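Long-range contacts in ribosomal RNA small subunit methyltransferase D (Escherichia coli, PDB 2FPO), which methylates the N2 atom of guanine 966 of 16S rRNA in the assembled 30S particle, using S-adenosyl-L-methionine as methyl donor: residues 26-31 against 94-99; 56-61 against 75-80; 85-90 against 107-112; 121-126 against 147-152. All blocks are in the same frame, centred on the assembly; numbering follows the deposited sequence.

Contact 1: residues 26-31 against 94-99; sequences LPVPDS and IKNLAT
Here the end of strand 25-27, one half of a two-stranded antiparallel sheet, packs across the last turns of helix 87-99 in a Rossmann-like methyltransferase fold. A single straight hydrogen bond carries the polar part: ND2 of N96 donates to P27 O over 3.0 Å with an N-H...O angle of 170°. The carbonyl lies almost in the plane of the donating amide, whereas the donor stands 32° out of the carbonyl plane. The other end of the amide is held too, since OD1 of N96 accepts from NE2 of Q92 one turn back in the helix, so both ends of this buried group are engaged and its rotation is fixed. An alanine here, with no amide to offer P27 O, would probably loosen the strand end from the helix.

Apolar contacts flank the bond. L26 sets out toward the helix from its CA, and its side chain slides past N96 in the opposite sense, CD1 lying 4.0 Å from N96 CB. The proline ring of P27 rests beside the amide oxygen, with CD 3.5 Å from N96 OD1. One turn on, T99 has CG2 anti to the backbone N, and this methyl meets L26 CD2 at 4.0 Å.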
# COMPACT_ATOMS: atom_id res chain seq x y z
N LEU A 26 -12.72 -12.45 4.30
CA LEU A 26 -13.08 -12.11 2.90
C LEU A 26 -12.42 -13.03 1.85
O LEU A 26 -11.26 -13.38 2.00
CB LEU A 26 -12.71 -10.65 2.57
CG LEU A 26 -13.36 -9.49 3.34
CD1 LEU A 26 -12.61 -8.22 3.04
CD2 LEU A 26 -14.84 -9.29 3.04
N PRO A 27 -13.16 -13.41 0.78
CA PRO A 27 -12.62 -14.31 -0.25
C PRO A 27 -11.67 -13.61 -1.23
O PRO A 27 -11.99 -12.53 -1.72
CB PRO A 27 -13.87 -14.76 -0.99
CG PRO A 27 -14.74 -13.57 -0.93
CD PRO A 27 -14.55 -13.02 0.47
N VAL A 28 -10.51 -14.20 -1.48
CA VAL A 28 -9.57 -13.67 -2.48
C VAL A 28 -9.17 -14.77 -3.43
O VAL A 28 -8.44 -15.69 -3.05
CB VAL A 28 -8.32 -12.96 -1.88
CG1 VAL A 28 -8.75 -11.72 -1.14
CG2 VAL A 28 -7.49 -13.90 -0.99
N PRO A 29 -9.60 -14.65 -4.70
CA PRO A 29 -9.81 -15.77 -5.60
C PRO A 29 -8.56 -16.59 -5.92
O PRO A 29 -7.46 -16.26 -5.46
CB PRO A 29 -10.36 -15.09 -6.87
CG PRO A 29 -9.78 -13.70 -6.83
CD PRO A 29 -9.81 -13.35 -5.37
N ASP A 30 -8.76 -17.64 -6.71
CA ASP A 30 -7.73 -18.59 -7.14
C ASP A 30 -6.65 -18.01 -8.07
O ASP A 30 -6.71 -18.19 -9.30
CB ASP A 30 -8.41 -19.82 -7.80
CG ASP A 30 -9.65 -19.44 -8.64
OD1 ASP A 30 -9.94 -18.23 -8.84
OD2 ASP A 30 -10.35 -20.37 -9.10
N SER A 31 -5.67 -17.32 -7.49
CA SER A 31 -4.51 -16.81 -8.24
C SER A 31 -3.38 -16.40 -7.30
O SER A 31 -3.59 -16.22 -6.10
CB SER A 31 -4.90 -15.65 -9.18
OG SER A 31 -5.19 -14.46 -8.46
N ILE A 94 -13.29 -5.09 -5.62
CA ILE A 94 -14.51 -4.28 -5.70
C ILE A 94 -15.68 -4.96 -4.97
O ILE A 94 -16.45 -4.30 -4.26
CB ILE A 94 -14.87 -4.01 -7.19
CG1 ILE A 94 -13.86 -3.01 -7.82
CG2 ILE A 94 -16.36 -3.55 -7.36
CD1 ILE A 94 -13.98 -2.91 -9.33
N LYS A 95 -15.84 -6.25 -5.20
CA LYS A 95 -16.84 -7.05 -4.49
C LYS A 95 -16.63 -7.02 -2.98
O LYS A 95 -17.59 -6.84 -2.23
CB LYS A 95 -16.84 -8.48 -4.99
CG LYS A 95 -17.41 -8.65 -6.40
CD LYS A 95 -17.34 -10.11 -6.78
CE LYS A 95 -17.45 -10.31 -8.28
NZ LYS A 95 -17.18 -11.74 -8.58
N ASN A 96 -15.37 -7.18 -2.53
CA ASN A 96 -15.10 -7.17 -1.09
C ASN A 96 -15.36 -5.83 -0.48
O ASN A 96 -15.86 -5.77 0.63
CB ASN A 96 -13.69 -7.68 -0.75
CG ASN A 96 -13.52 -9.13 -1.09
OD1 ASN A 96 -14.50 -9.88 -1.14
ND2 ASN A 96 -12.29 -9.56 -1.31
N LEU A 97 -15.07 -4.75 -1.20
CA LEU A 97 -15.45 -3.42 -0.71
C LEU A 97 -16.97 -3.24 -0.57
O LEU A 97 -17.44 -2.55 0.34
CB LEU A 97 -14.88 -2.32 -1.62
CG LEU A 97 -13.35 -2.13 -1.59
CD1 LEU A 97 -12.91 -1.39 -2.85
CD2 LEU A 97 -12.86 -1.41 -0.33
N ALA A 98 -17.72 -3.84 -1.49
CA ALA A 98 -19.18 -3.76 -1.45
C ALA A 98 -19.74 -4.52 -0.23
O ALA A 98 -20.61 -4.01 0.48
CB ALA A 98 -19.78 -4.26 -2.78
N THR A 99 -19.22 -5.71 0.04
CA THR A 99 -19.52 -6.48 1.26
C THR A 99 -19.34 -5.68 2.57
O THR A 99 -20.20 -5.69 3.45
CB THR A 99 -18.63 -7.73 1.33
OG1 THR A 99 -19.01 -8.62 0.28
CG2 THR A 99 -18.77 -8.43 2.67

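Contact 2: residues 56-61 against 75-80; sequences AQCLDC and RYAAGA
Strands 57-60 and 79-83 lie side by side and parallel, the two strands of a beta-alpha-beta crossover through helix 67-74 in the Rossmann-like sheet of a class I methyltransferase. Q57 pairs with G79, and C58 with A80. The side chain of Q57 is the unusual one. Its chi1 of -96° lies away from a staggered position, and the chain then bends at chi2, -71°, which folds the amide back across the neighbouring strand. OE1 of Q57 thereby comes to 3.7 Å from G79 CA, and NE2 sits 3.5 Å from G79 O. A beta carbon on G79 would collide with that OE1, so the glycine suits this conformation of its neighbour.

On the other face of the sheet C58 and A80 lie beneath helix 67-74, against A72 and L73 respectively. SG of C58 is anti to its own carbonyl carbon, chi1 -53°, and in that position packs against the methyl of A77, SG to CB 3.9 Å. A77 belongs to the Schellman motif that ends helix 67-74, its N bonding to A72 O, with Y76 at C-prime in a positive-phi conformation.

The backbone completes the pairing. C58 N gives the firm bond to G79 O, 2.9 Å long, while A56 O receives two weak ones, from A78 N and G79 N, as the chain enters strand 79-83. Beyond them A80 turns its CA hydrogen to the carbonyl of C58, A80 CA lying 3.1 Å from C58 O.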
# COMPACT_ATOMS: atom_id res chain seq x y z
N ALA A 56 -6.26 9.19 7.29
CA ALA A 56 -5.24 9.22 6.24
C ALA A 56 -5.82 8.95 4.85
O ALA A 56 -6.76 8.18 4.72
CB ALA A 56 -4.12 8.20 6.52
N GLN A 57 -5.24 9.59 3.83
CA GLN A 57 -5.48 9.22 2.44
C GLN A 57 -4.38 8.25 2.02
O GLN A 57 -3.18 8.57 2.09
CB GLN A 57 -5.51 10.47 1.56
CG GLN A 57 -6.95 11.00 1.30
CD GLN A 57 -7.80 10.08 0.35
OE1 GLN A 57 -9.02 10.26 0.25
NE2 GLN A 57 -7.15 9.11 -0.32
N CYS A 58 -4.81 7.06 1.59
CA CYS A 58 -3.91 5.94 1.28
C CYS A 58 -3.95 5.54 -0.18
O CYS A 58 -5.01 5.50 -0.83
CB CYS A 58 -4.24 4.71 2.14
SG CYS A 58 -4.31 5.05 3.90
N LEU A 59 -2.79 5.23 -0.71
CA LEU A 59 -2.72 4.72 -2.07
C LEU A 59 -1.98 3.38 -2.03
O LEU A 59 -0.88 3.28 -1.49
CB LEU A 59 -2.01 5.76 -2.96
CG LEU A 59 -1.59 5.29 -4.36
CD1 LEU A 59 -2.86 5.17 -5.24
CD2 LEU A 59 -0.55 6.30 -4.92
N ASP A 60 -2.60 2.33 -2.58
CA ASP A 60 -1.95 1.02 -2.68
C ASP A 60 -1.60 0.77 -4.16
O ASP A 60 -2.51 0.54 -4.98
CB ASP A 60 -2.89 -0.05 -2.15
CG ASP A 60 -2.19 -1.37 -1.83
OD1 ASP A 60 -1.11 -1.68 -2.37
OD2 ASP A 60 -2.77 -2.13 -1.04
N CYS A 61 -0.30 0.80 -4.48
CA CYS A 61 0.17 0.71 -5.87
C CYS A 61 0.00 -0.64 -6.55
O CYS A 61 -0.02 -0.69 -7.79
CB CYS A 61 1.62 1.17 -6.00
SG CYS A 61 1.85 2.91 -5.51
N ARG A 75 -9.14 0.56 9.83
CA ARG A 75 -8.55 1.33 10.89
C ARG A 75 -8.78 2.83 10.68
O ARG A 75 -8.03 3.69 11.19
CB ARG A 75 -7.07 0.97 10.99
CG ARG A 75 -6.84 -0.51 11.30
CD ARG A 75 -5.35 -0.83 11.23
NE ARG A 75 -5.03 -2.26 11.42
CZ ARG A 75 -4.36 -2.77 12.44
NH1 ARG A 75 -3.93 -1.99 13.44
NH2 ARG A 75 -4.10 -4.08 12.48
N TYR A 76 -9.84 3.12 9.91
CA TYR A 76 -10.42 4.45 9.76
C TYR A 76 -9.58 5.42 8.94
O TYR A 76 -9.65 6.64 9.15
CB TYR A 76 -10.81 5.04 11.13
CG TYR A 76 -11.76 4.17 11.93
CD1 TYR A 76 -13.13 4.16 11.67
CD2 TYR A 76 -11.27 3.33 12.95
CE1 TYR A 76 -14.01 3.36 12.42
CE2 TYR A 76 -12.14 2.51 13.69
CZ TYR A 76 -13.50 2.53 13.42
OH TYR A 76 -14.34 1.73 14.16
N ALA A 77 -8.79 4.89 7.99
CA ALA A 77 -8.33 5.71 6.88
C ALA A 77 -9.53 6.48 6.35
O ALA A 77 -10.62 5.94 6.29
CB ALA A 77 -7.74 4.82 5.76
N ALA A 78 -9.32 7.74 5.98
CA ALA A 78 -10.34 8.58 5.34
C ALA A 78 -10.68 8.04 3.95
O ALA A 78 -11.86 8.01 3.55
CB ALA A 78 -9.84 10.02 5.25
N GLY A 79 -9.65 7.60 3.22
CA GLY A 79 -9.88 7.04 1.89
C GLY A 79 -8.69 6.23 1.37
O GLY A 79 -7.56 6.37 1.88
N ALA A 80 -8.97 5.38 0.39
CA ALA A 80 -7.94 4.53 -0.23
C ALA A 80 -8.21 4.34 -1.71
O ALA A 80 -9.30 3.90 -2.13
CB ALA A 80 -7.85 3.18 0.45

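Contact 3: residues 85-90 against 107-112; sequences MDRAVS and VVNSNA
Two donors of one residue grip the carbonyl oxygen of D86. S90 N reaches D86 O at 2.8 Å in the first turn of helix 87-99, and S90 OG reaches the same D86 O at 2.7 Å. The hydroxyl is placed for this by a chi1 of -46°, which sets OG anti to the carbonyl carbon of S90, and it approaches 50° above the D86 carbonyl plane. D86 is also the N-cap of the helix: its OD1 accepts from V89 N at 3.0 Å. The serine is thus tied to the residue that caps its helix, and its CB is directed at the segment across the contact.

There it meets V107 and N109. S90 CB packs against V107 CG1 at 3.9 Å, the methyl being anti to the backbone N of V107, and N109 CB lies alongside the serine. The amide of N109 comes in between S90 and the CB and CG of R87, the guanidinium plane standing nearly perpendicular to it. Selenomethionine M85, bent at both chi2 and chi3, crosses N111 obliquely, with CG 3.8 Å from N111 CB, before its end leads away.

N111 is itself an N-cap, its OD1 accepting from S114 N in helix 112-116. The contact therefore brings two helix starts together at the surface: helix 87-99 sets out after strand 79-83, and helix 112-116 follows strand 105-108, the next strand of the sheet.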
# COMPACT_ATOMS: atom_id res chain seq x y z
N MSE A 85 -3.31 -4.38 -11.40
CA MSE A 85 -3.16 -4.74 -12.82
C MSE A 85 -4.07 -5.90 -13.25
O MSE A 85 -4.57 -5.92 -14.37
CB MSE A 85 -1.68 -5.06 -13.13
CG MSE A 85 -1.31 -5.13 -14.63
SE MSE A 85 -1.26 -6.96 -15.37
CE MSE A 85 0.60 -7.20 -15.49
N ASP A 86 -4.25 -6.88 -12.36
CA ASP A 86 -5.03 -8.08 -12.70
C ASP A 86 -6.56 -7.80 -12.68
O ASP A 86 -7.12 -7.43 -11.64
CB ASP A 86 -4.67 -9.23 -11.74
CG ASP A 86 -5.26 -10.56 -12.19
OD1 ASP A 86 -6.51 -10.71 -12.28
OD2 ASP A 86 -4.46 -11.47 -12.50
N ARG A 87 -7.20 -7.97 -13.84
CA ARG A 87 -8.64 -7.66 -13.96
C ARG A 87 -9.49 -8.52 -13.00
O ARG A 87 -10.39 -8.00 -12.34
CB ARG A 87 -9.14 -7.77 -15.41
CG ARG A 87 -10.62 -7.32 -15.62
CD ARG A 87 -11.28 -7.94 -16.85
NE ARG A 87 -11.25 -9.39 -16.74
CZ ARG A 87 -10.70 -10.21 -17.63
NH1 ARG A 87 -10.70 -11.52 -17.42
NH2 ARG A 87 -10.16 -9.71 -18.74
N ALA A 88 -9.24 -9.82 -12.95
CA ALA A 88 -9.96 -10.72 -12.05
C ALA A 88 -9.80 -10.32 -10.55
O ALA A 88 -10.76 -10.32 -9.78
CB ALA A 88 -9.55 -12.15 -12.29
N VAL A 89 -8.58 -9.97 -10.17
CA VAL A 89 -8.25 -9.58 -8.82
C VAL A 89 -8.87 -8.20 -8.49
O VAL A 89 -9.46 -8.06 -7.41
CB VAL A 89 -6.69 -9.58 -8.62
CG1 VAL A 89 -6.32 -8.99 -7.28
CG2 VAL A 89 -6.14 -11.03 -8.74
N SER A 90 -8.78 -7.23 -9.41
CA SER A 90 -9.42 -5.90 -9.25
C SER A 90 -10.93 -6.06 -9.03
O SER A 90 -11.52 -5.39 -8.19
CB SER A 90 -9.23 -4.98 -10.47
OG SER A 90 -7.91 -4.95 -10.96
N VAL A 107 -11.17 1.34 -6.88
CA VAL A 107 -10.23 0.38 -7.40
C VAL A 107 -10.03 0.78 -8.82
O VAL A 107 -11.00 0.95 -9.59
CB VAL A 107 -10.81 -1.06 -7.36
CG1 VAL A 107 -9.86 -2.05 -8.04
CG2 VAL A 107 -11.13 -1.47 -5.88
N VAL A 108 -8.77 0.89 -9.20
CA VAL A 108 -8.42 1.19 -10.56
C VAL A 108 -7.66 -0.02 -11.14
O VAL A 108 -6.63 -0.46 -10.60
CB VAL A 108 -7.53 2.47 -10.64
CG1 VAL A 108 -7.09 2.73 -12.06
CG2 VAL A 108 -8.25 3.74 -10.04
N ASN A 109 -8.16 -0.53 -12.26
CA ASN A 109 -7.57 -1.71 -12.90
C ASN A 109 -6.49 -1.20 -13.83
O ASN A 109 -6.76 -0.90 -14.99
CB ASN A 109 -8.64 -2.51 -13.66
CG ASN A 109 -8.07 -3.79 -14.32
OD1 ASN A 109 -6.95 -4.24 -14.01
ND2 ASN A 109 -8.85 -4.37 -15.22
N SER A 110 -5.28 -1.08 -13.32
CA SER A 110 -4.19 -0.52 -14.13
C SER A 110 -2.89 -1.07 -13.59
O SER A 110 -2.78 -1.37 -12.39
CB SER A 110 -4.16 1.03 -14.03
OG SER A 110 -3.00 1.57 -14.70
N ASN A 111 -1.90 -1.18 -14.45
CA ASN A 111 -0.54 -1.32 -13.95
C ASN A 111 -0.07 0.01 -13.31
O ASN A 111 -0.55 1.09 -13.69
CB ASN A 111 0.41 -1.81 -15.07
CG ASN A 111 0.65 -0.75 -16.14
OD1 ASN A 111 1.61 -0.02 -16.06
ND2 ASN A 111 -0.27 -0.63 -17.09
N ALA A 112 0.86 -0.08 -12.37
CA ALA A 112 1.31 1.10 -11.62
C ALA A 112 2.10 2.12 -12.44
O ALA A 112 1.99 3.30 -12.20
CB ALA A 112 2.10 0.70 -10.38

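Contact 4: residues 121-126 against 147-152; sequences TPHNIV and NGWLAD
The indole of W149 has the backbone N of T121 over one face, 3.5 Å above its plane and offset toward the rim, and the imidazole of H123 at its edge. The two side chains lie side by side and point the same way, meeting where H123 CE1 is 4.0 Å from W149 CE3. In the plane of the imidazole, at its edge, stands W149 O. ND1 of H123 gives this oxygen a weak bond, and a second weak and strongly bent one to T121 O, so ND1 is shared weakly between two carbonyl oxygens. The indole NE1 donates to L116 O, and F115 meets the ring with planes at about 40°. A leucine here, lacking NE1 and the wide ring, would probably leave L116 O without this donor and T121 less well covered, loosening the turn around 147-149.

Backbone bonds hold the strands in parallel register: H123 N donates to W149 O at 2.9 Å, and A151 N to H123 O, also at 2.9 Å. W149 O is thus held by the amide of H123 and, more weakly, by its ring. G148 ahead of it takes a positive phi, a conformation favourable to glycine.

Smaller side chains fill the flanks. P122 CB touches A151 CB at 4.1 Å, and the side chains of V126 and L150 cross at about a right angle, CG2 of V126 3.7 Å from CD2 of L150. A short parallel pairing after helix 137-146, at the start of strand 123-128, fits the Rossmann-like class I methyltransferase fold, in which 123-128 and 154-161 are neighbouring central strands.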
# COMPACT_ATOMS: atom_id res chain seq x y z
N THR A 121 -2.29 13.05 -7.08
CA THR A 121 -2.93 13.71 -5.97
C THR A 121 -2.24 13.25 -4.67
O THR A 121 -1.86 12.09 -4.57
CB THR A 121 -4.48 13.46 -5.98
OG1 THR A 121 -5.09 14.34 -5.05
CG2 THR A 121 -4.85 12.00 -5.63
N PRO A 122 -1.97 14.18 -3.73
CA PRO A 122 -1.15 13.78 -2.58
C PRO A 122 -1.80 12.80 -1.58
O PRO A 122 -2.98 12.93 -1.22
CB PRO A 122 -0.82 15.11 -1.89
CG PRO A 122 -1.96 16.02 -2.30
CD PRO A 122 -2.31 15.62 -3.70
N HIS A 123 -1.02 11.82 -1.16
CA HIS A 123 -1.44 10.84 -0.16
C HIS A 123 -0.50 10.86 1.05
O HIS A 123 0.72 11.05 0.91
CB HIS A 123 -1.48 9.42 -0.75
CG HIS A 123 -2.51 9.23 -1.81
ND1 HIS A 123 -2.33 9.66 -3.11
CD2 HIS A 123 -3.76 8.70 -1.76
CE1 HIS A 123 -3.41 9.36 -3.82
NE2 HIS A 123 -4.30 8.81 -3.01
N ASN A 124 -1.09 10.63 2.22
CA ASN A 124 -0.39 10.53 3.48
C ASN A 124 0.36 9.19 3.65
O ASN A 124 1.43 9.15 4.30
CB ASN A 124 -1.42 10.66 4.62
CG ASN A 124 -2.24 11.92 4.51
OD1 ASN A 124 -1.74 13.03 4.73
ND2 ASN A 124 -3.52 11.76 4.16
N ILE A 125 -0.20 8.12 3.09
CA ILE A 125 0.34 6.76 3.22
C ILE A 125 0.30 6.03 1.88
O ILE A 125 -0.76 5.90 1.26
CB ILE A 125 -0.45 5.93 4.30
CG1 ILE A 125 -0.39 6.62 5.68
CG2 ILE A 125 -0.01 4.44 4.34
CD1 ILE A 125 -1.13 5.88 6.81
N VAL A 126 1.44 5.52 1.46
CA VAL A 126 1.52 4.74 0.20
C VAL A 126 2.16 3.39 0.44
O VAL A 126 3.18 3.28 1.15
CB VAL A 126 2.28 5.52 -0.94
CG1 VAL A 126 2.30 4.73 -2.28
CG2 VAL A 126 1.68 6.90 -1.15
N ASN A 147 5.54 12.94 -9.53
CA ASN A 147 4.24 13.27 -10.08
C ASN A 147 3.18 13.74 -9.06
O ASN A 147 2.00 13.77 -9.36
CB ASN A 147 3.74 12.12 -10.98
CG ASN A 147 4.61 11.95 -12.22
OD1 ASN A 147 5.25 12.91 -12.65
ND2 ASN A 147 4.66 10.76 -12.77
N GLY A 148 3.63 14.12 -7.86
CA GLY A 148 2.74 14.73 -6.88
C GLY A 148 1.85 13.77 -6.12
O GLY A 148 0.81 14.16 -5.58
N TRP A 149 2.25 12.50 -6.04
CA TRP A 149 1.43 11.51 -5.33
C TRP A 149 1.57 11.55 -3.79
O TRP A 149 0.88 10.84 -3.07
CB TRP A 149 1.78 10.10 -5.86
CG TRP A 149 1.38 9.93 -7.32
CD1 TRP A 149 2.19 9.97 -8.41
CD2 TRP A 149 0.04 9.73 -7.82
NE1 TRP A 149 1.45 9.77 -9.57
CE2 TRP A 149 0.13 9.65 -9.24
CE3 TRP A 149 -1.23 9.61 -7.20
CZ2 TRP A 149 -0.99 9.44 -10.05
CZ3 TRP A 149 -2.36 9.43 -8.02
CH2 TRP A 149 -2.23 9.33 -9.42
N LEU A 150 2.51 12.35 -3.30
CA LEU A 150 2.89 12.29 -1.87
C LEU A 150 2.52 13.60 -1.23
O LEU A 150 2.78 14.64 -1.80
CB LEU A 150 4.40 12.00 -1.71
CG LEU A 150 4.96 10.72 -2.36
CD1 LEU A 150 6.43 10.54 -2.06
CD2 LEU A 150 4.21 9.53 -1.82
N ALA A 151 1.88 13.54 -0.06
CA ALA A 151 1.66 14.71 0.77
C ALA A 151 3.00 15.11 1.33
O ALA A 151 3.95 14.31 1.34
CB ALA A 151 0.66 14.41 1.90
N ASP A 152 3.09 16.37 1.73
CA ASP A 152 4.27 16.97 2.34
C ASP A 152 5.11 16.04 3.22
O ASP A 152 6.34 16.01 3.02
CB ASP A 152 3.91 18.27 3.09
CG ASP A 152 3.57 19.41 2.13
OD1 ASP A 152 3.74 19.21 0.90
OD2 ASP A 152 3.13 20.50 2.58

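In the fold
From the N terminus, strand 25-27 opens contact 1, which closes at the end of helix 87-99. Within that long loop contact 2 is nested whole, joining strands 57-60 and 79-83. Contact 3 starts inside the same loop but ends beyond it, at 107-112, so it crosses contact 1; both use helix 87-99 and touch where L97 and I94 meet V107. Contact 4 follows in series and lies on the opposite side of the chain's centre from contact 1. It touches contact 2 through strands 57-60 and 123-128, neighbours in the sheet. Together the four tie the small N-terminal sheet, successive beta-alpha-beta units and the sheet's middle into one methyltransferase domain.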